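Local coordinates for protein phosphatase YwpJ (Bacillus subtilis, PDB 1NRW) that removes phosphate from phosphorylated five- and six-carbon sugars, nucleoside monophosphates and, less readily, FMN in vitro, with magnesium as its cofactor, at residues Ile7-Asp12 / His278-Met283; Thr14-Asn17 / Gln21-Leu24. All coordinates share one frame; numbering follows the deposited sequence.

Contact 1 of 2, residues Ile7-Asp12 / His278-Met283; sequences IAIDLD and HGVAHM. With CA (calcium ion), chain D; PO4 (phosphate ion), chain B.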
loop_
_atom_site.group_PDB
_atom_site.type_symbol
_atom_site.label_atom_id
_atom_site.label_comp_id
_atom_site.label_asym_id
_atom_site.label_seq_id
_atom_site.Cartn_x
_atom_site.Cartn_y
_atom_site.Cartn_z
ATOM N N ILE A 7 -13.652 -9.060 1.755
ATOM C CA ILE A 7 -13.528 -7.804 1.028
ATOM C C ILE A 7 -12.174 -7.172 1.331
ATOM O O ILE A 7 -11.856 -6.913 2.491
ATOM C CB ILE A 7 -14.642 -6.810 1.429
ATOM C CG1 ILE A 7 -16.011 -7.425 1.120
ATOM C CG2 ILE A 7 -14.469 -5.492 0.683
ATOM C CD1 ILE A 7 -17.173 -6.643 1.685
ATOM N N ALA A 8 -11.382 -6.950 0.283
ATOM C CA ALA A 8 -10.054 -6.344 0.410
ATOM C C ALA A 8 -10.181 -4.855 0.093
ATOM O O ALA A 8 -10.734 -4.480 -0.943
ATOM C CB ALA A 8 -9.082 -7.014 -0.555
ATOM N N ILE A 9 -9.648 -4.014 0.976
ATOM C CA ILE A 9 -9.761 -2.563 0.815
ATOM C C ILE A 9 -8.414 -1.844 0.864
ATOM O O ILE A 9 -7.691 -1.951 1.849
ATOM C CB ILE A 9 -10.653 -1.976 1.942
ATOM C CG1 ILE A 9 -11.970 -2.753 2.011
ATOM C CG2 ILE A 9 -10.922 -0.492 1.698
ATOM C CD1 ILE A 9 -12.860 -2.351 3.182
ATOM N N ASP A 10 -8.089 -1.116 -0.198
ATOM C CA ASP A 10 -6.841 -0.357 -0.256
ATOM C C ASP A 10 -6.909 0.745 0.807
ATOM O O ASP A 10 -7.996 1.190 1.180
ATOM C CB ASP A 10 -6.681 0.229 -1.660
ATOM C CG ASP A 10 -5.367 0.950 -1.857
ATOM O OD1 ASP A 10 -4.411 0.761 -1.072
ATOM O OD2 ASP A 10 -5.297 1.708 -2.838
ATOM N N LEU A 11 -5.752 1.176 1.304
ATOM C CA LEU A 11 -5.713 2.200 2.348
ATOM C C LEU A 11 -5.716 3.615 1.769
ATOM O O LEU A 11 -6.750 4.282 1.759
ATOM C CB LEU A 11 -4.476 1.989 3.225
ATOM C CG LEU A 11 -4.268 2.941 4.409
ATOM C CD1 LEU A 11 -5.294 2.696 5.505
ATOM C CD2 LEU A 11 -2.854 2.732 4.942
ATOM N N ASP A 12 -4.566 4.075 1.282
ATOM C CA ASP A 12 -4.474 5.421 0.704
ATOM C C ASP A 12 -5.389 5.586 -0.510
ATOM O O ASP A 12 -5.545 4.665 -1.296
ATOM C CB ASP A 12 -3.030 5.708 0.284
ATOM C CG ASP A 12 -2.102 5.843 1.468
ATOM O OD1 ASP A 12 -2.033 6.946 2.041
ATOM O OD2 ASP A 12 -1.458 4.842 1.841
ATOM N N HIS A 278 -16.897 8.941 0.500
ATOM C CA HIS A 278 -17.119 7.657 1.161
ATOM C C HIS A 278 -17.393 6.504 0.206
ATOM O O HIS A 278 -18.304 5.698 0.433
ATOM C CB HIS A 278 -18.263 7.796 2.172
ATOM C CG HIS A 278 -18.189 9.054 2.977
ATOM N ND1 HIS A 278 -19.168 10.025 2.937
ATOM C CD2 HIS A 278 -17.216 9.536 3.784
ATOM C CE1 HIS A 278 -18.798 11.053 3.681
ATOM N NE2 HIS A 278 -17.617 10.782 4.207
ATOM N N GLY A 279 -16.584 6.416 -0.845
ATOM C CA GLY A 279 -16.739 5.355 -1.828
ATOM C C GLY A 279 -16.725 3.957 -1.235
ATOM O O GLY A 279 -17.457 3.074 -1.684
ATOM N N VAL A 280 -15.890 3.730 -0.228
ATOM C CA VAL A 280 -15.841 2.408 0.382
ATOM C C VAL A 280 -17.192 2.069 1.014
ATOM O O VAL A 280 -17.703 0.959 0.838
ATOM C CB VAL A 280 -14.705 2.316 1.430
ATOM C CG1 VAL A 280 -14.786 0.997 2.170
ATOM C CG2 VAL A 280 -13.348 2.429 0.720
ATOM N N ALA A 281 -17.780 3.018 1.737
ATOM C CA ALA A 281 -19.087 2.783 2.347
ATOM C C ALA A 281 -20.140 2.558 1.250
ATOM O O ALA A 281 -20.976 1.653 1.355
ATOM C CB ALA A 281 -19.484 3.966 3.224
ATOM N N HIS A 282 -20.094 3.372 0.195
ATOM C CA HIS A 282 -21.049 3.232 -0.907
ATOM C C HIS A 282 -20.961 1.836 -1.513
ATOM O O HIS A 282 -21.981 1.212 -1.803
ATOM C CB HIS A 282 -20.800 4.289 -1.994
ATOM C CG HIS A 282 -21.609 4.073 -3.239
ATOM N ND1 HIS A 282 -21.167 3.297 -4.287
ATOM C CD2 HIS A 282 -22.852 4.492 -3.580
ATOM C CE1 HIS A 282 -22.101 3.247 -5.223
ATOM N NE2 HIS A 282 -23.134 3.965 -4.817
HETATM N N MSE A 283 -19.743 1.344 -1.705
HETATM C CA MSE A 283 -19.569 0.011 -2.264
HETATM C C MSE A 283 -20.205 -1.038 -1.352
HETATM O O MSE A 283 -20.915 -1.930 -1.812
HETATM C CB MSE A 283 -18.089 -0.309 -2.435
HETATM C CG MSE A 283 -17.840 -1.755 -2.811
HETATM SE SE MSE A 283 -16.011 -2.237 -2.517
HETATM C CE MSE A 283 -15.951 -1.978 -0.606
HETATM CA CA CA D . -4.117 3.794 -3.174
HETATM P P PO4 B . -1.434 2.364 -0.689
HETATM O O1 PO4 B . -2.638 2.604 -1.507
HETATM O O2 PO4 B . -0.923 0.995 -0.955
HETATM O O3 PO4 B . -0.396 3.363 -1.044
HETATM O O4 PO4 B . -1.789 2.493 0.744
HETATM O O HOH W 1 -3.597 6.183 -3.644
#
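Ile-9 and Val-280 meet through their branched ends, with Ile-9 CG2 3.9 Å from Val-280 CG2 and Ile-9 CD1 4.0 Å from Val-280 CG1. This contact lets the C-terminal helix 279-286 lie against the first strand, 6-10, of the Rossmann-like core found in haloacid dehalogenase (HAD) phosphatases. Because CG1 of Ile-9 sits beside the backbone N (chi1 -51°), both arms of the side chain reach the valine. Two residues back along the strand and one helical turn on, Ile-7 CG2 lies 4.0 Å from CE of Met-283, a selenomethionine. Here the two side chains run antiparallel alongside each other, and the bend at chi3 (63°) folds the methyl back onto the isoleucine. All four residues are buried. Around them, Leu-30 of helix 24-35 also packs on Ile-9, and Val-238 of strand 235-239 touches both Ile-9 and Met-283.

The strand carries this apolar layer toward the catalytic end, where it runs into the DxD signature of HAD motif I. Asp-10, by similarity the nucleophile, binds the calcium ion through OD2 at 2.4 Å, while its OD1 lies 3.4 Å from the phosphorus of a bound phosphate, a position consistent with attack on a substrate. Lys-217 forms a salt bridge with that same OD1. Asp-12 binds calcium through its backbone O, whereas its carboxylate turns to Arg-46 and the phosphate. Asp-240, Ser-241, a water and phosphate O1 complete the metal shell, which magnesium probably occupies in the working enzyme. The phosphate is also gripped by the main chain: Asp-12 N donates to phosphate O4 across 3.2 Å, with an N-H...O angle of 162°.

Contact 2 of 2, residues Thr14-Asn17 / Gln21-Leu24; sequences TLLN and QVSL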
loop_
_atom_site.group_PDB
_atom_site.type_symbol
_atom_site.label_atom_id
_atom_site.label_comp_id
_atom_site.label_asym_id
_atom_site.label_seq_id
_atom_site.Cartn_x
_atom_site.Cartn_y
_atom_site.Cartn_z
ATOM N N THR A 14 -8.345 5.319 -0.930
ATOM C CA THR A 14 -9.497 4.427 -0.957
ATOM C C THR A 14 -10.225 4.501 0.383
ATOM O O THR A 14 -11.223 5.223 0.501
ATOM C CB THR A 14 -9.014 2.992 -1.289
ATOM O OG1 THR A 14 -8.426 3.002 -2.598
ATOM C CG2 THR A 14 -10.162 1.982 -1.271
ATOM N N LEU A 15 -9.738 3.781 1.393
ATOM C CA LEU A 15 -10.374 3.843 2.708
ATOM C C LEU A 15 -10.150 5.235 3.300
ATOM O O LEU A 15 -11.035 5.804 3.947
ATOM C CB LEU A 15 -9.785 2.795 3.660
ATOM C CG LEU A 15 -10.397 2.774 5.068
ATOM C CD1 LEU A 15 -11.864 2.349 4.979
ATOM C CD2 LEU A 15 -9.615 1.814 5.962
ATOM N N LEU A 16 -8.958 5.781 3.084
ATOM C CA LEU A 16 -8.644 7.106 3.607
ATOM C C LEU A 16 -9.095 8.209 2.662
ATOM O O LEU A 16 -8.986 8.071 1.441
ATOM C CB LEU A 16 -7.136 7.241 3.828
ATOM C CG LEU A 16 -6.519 6.226 4.800
ATOM C CD1 LEU A 16 -5.017 6.427 4.852
ATOM C CD2 LEU A 16 -7.124 6.386 6.190
ATOM N N ASN A 17 -9.608 9.302 3.223
ATOM C CA ASN A 17 -10.004 10.425 2.390
ATOM C C ASN A 17 -8.760 11.277 2.137
ATOM O O ASN A 17 -7.648 10.882 2.512
ATOM C CB ASN A 17 -11.127 11.250 3.045
ATOM C CG ASN A 17 -10.719 11.901 4.357
ATOM O OD1 ASN A 17 -9.541 11.978 4.711
ATOM N ND2 ASN A 17 -11.717 12.409 5.080
ATOM N N GLN A 21 -8.117 10.545 6.825
ATOM C CA GLN A 21 -8.976 10.186 7.935
ATOM C C GLN A 21 -9.823 9.019 7.451
ATOM O O GLN A 21 -9.955 8.797 6.241
ATOM C CB GLN A 21 -9.932 11.333 8.274
ATOM C CG GLN A 21 -9.284 12.687 8.463
ATOM C CD GLN A 21 -10.306 13.808 8.457
ATOM O OE1 GLN A 21 -11.264 13.782 7.683
ATOM N NE2 GLN A 21 -10.096 14.810 9.304
ATOM N N VAL A 22 -10.370 8.264 8.394
ATOM C CA VAL A 22 -11.303 7.202 8.069
ATOM C C VAL A 22 -12.602 7.890 8.482
ATOM O O VAL A 22 -12.807 8.182 9.663
ATOM C CB VAL A 22 -11.102 5.943 8.927
ATOM C CG1 VAL A 22 -12.219 4.948 8.631
ATOM C CG2 VAL A 22 -9.738 5.318 8.634
ATOM N N SER A 23 -13.463 8.184 7.513
ATOM C CA SER A 23 -14.713 8.878 7.807
ATOM C C SER A 23 -15.635 8.066 8.701
ATOM O O SER A 23 -15.500 6.846 8.807
ATOM C CB SER A 23 -15.451 9.215 6.511
ATOM O OG SER A 23 -15.921 8.040 5.871
ATOM N N LEU A 24 -16.576 8.742 9.351
ATOM C CA LEU A 24 -17.518 8.034 10.200
ATOM C C LEU A 24 -18.273 7.023 9.342
ATOM O O LEU A 24 -18.522 5.896 9.772
ATOM C CB LEU A 24 -18.510 9.008 10.848
ATOM C CG LEU A 24 -17.957 10.094 11.774
ATOM C CD1 LEU A 24 -19.121 10.812 12.444
ATOM C CD2 LEU A 24 -17.052 9.479 12.830
HETATM O O HOH W 2 -12.587 7.972 4.795
#
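Asn-17 and Gln-21 close a short five-residue loop through three hydrogen bonds, one purely between backbones, one from backbone to side chain and one between side chains. In the first, Asn-17 N donates to Gln-21 O over 3.1 Å, in the carbonyl plane. In the second, Gln-21 N reaches Asn-17 OD1 at 2.9 Å along a nearly straight N-H...O line of 170°, but approaches from above the amide plane of the asparagine. The same OD1 also accepts from Lys-19 N, which makes an Asx turn and gives this oxygen two backbone donors. The third bond joins Asn-17 ND2 to Gln-21 OE1 at 3.0 Å; the acceptor lies in the asparagine amide plane, although the two amides are turned 37° apart. A chi1 of 63° holds the Asn-17 amide between its own N and carbonyl carbon, folded over the loop it closes.

Water extends the polar network. One molecule donates to Leu-15 O and to Gln-21 O, and accepts from Ser-23 N at 2.9 Å, so it ties the end of helix 11-15 to the approach to helix 24-35. Ser-23 is the N-cap of that next helix, its OG accepting from Asn-26 N.

Apolar contact is confined to the leucine-valine side. Leu-16 CD2 lies 3.7 Å from Val-22 CG2, and the same methyl is 3.7 Å from Gln-21 O. Ile-54 of helix 48-55 touches both Leu-16 and Val-22, while Phe-55 packs on Leu-15. A single helical turn directly after the first strand, followed by a short hairpin-like turn, matches the squiggle and the start of the flap expected after the first strand in the HAD superfamily.

Overall arrangement
The two contacts, with centres 8 Å apart, share helix 11-15 and build on each other around the catalytic end of strand 6-10. Asp-10 O to Leu-15 N (3.1 Å) and Leu-11 O to Leu-16 N (3.0 Å), both probable hydrogen bonds, coil the chain from the metal-binding loop of contact 1 into contact 2. Val-280 CG2 packs 3.5 Å from Thr-14 O. Asn-26 bridges the two contacts, its ND2 donating to Leu-15 O and its OD1 accepting from Ala-281 N. Thr-14 OG1 bonds Asp-240, a calcium ligand, and the side chain of Leu-16 comes to about 8 Å from the ion. Contact 2 approaches the metal site through Leu-16, while its Asn-17/Gln-21 loop lies farther out.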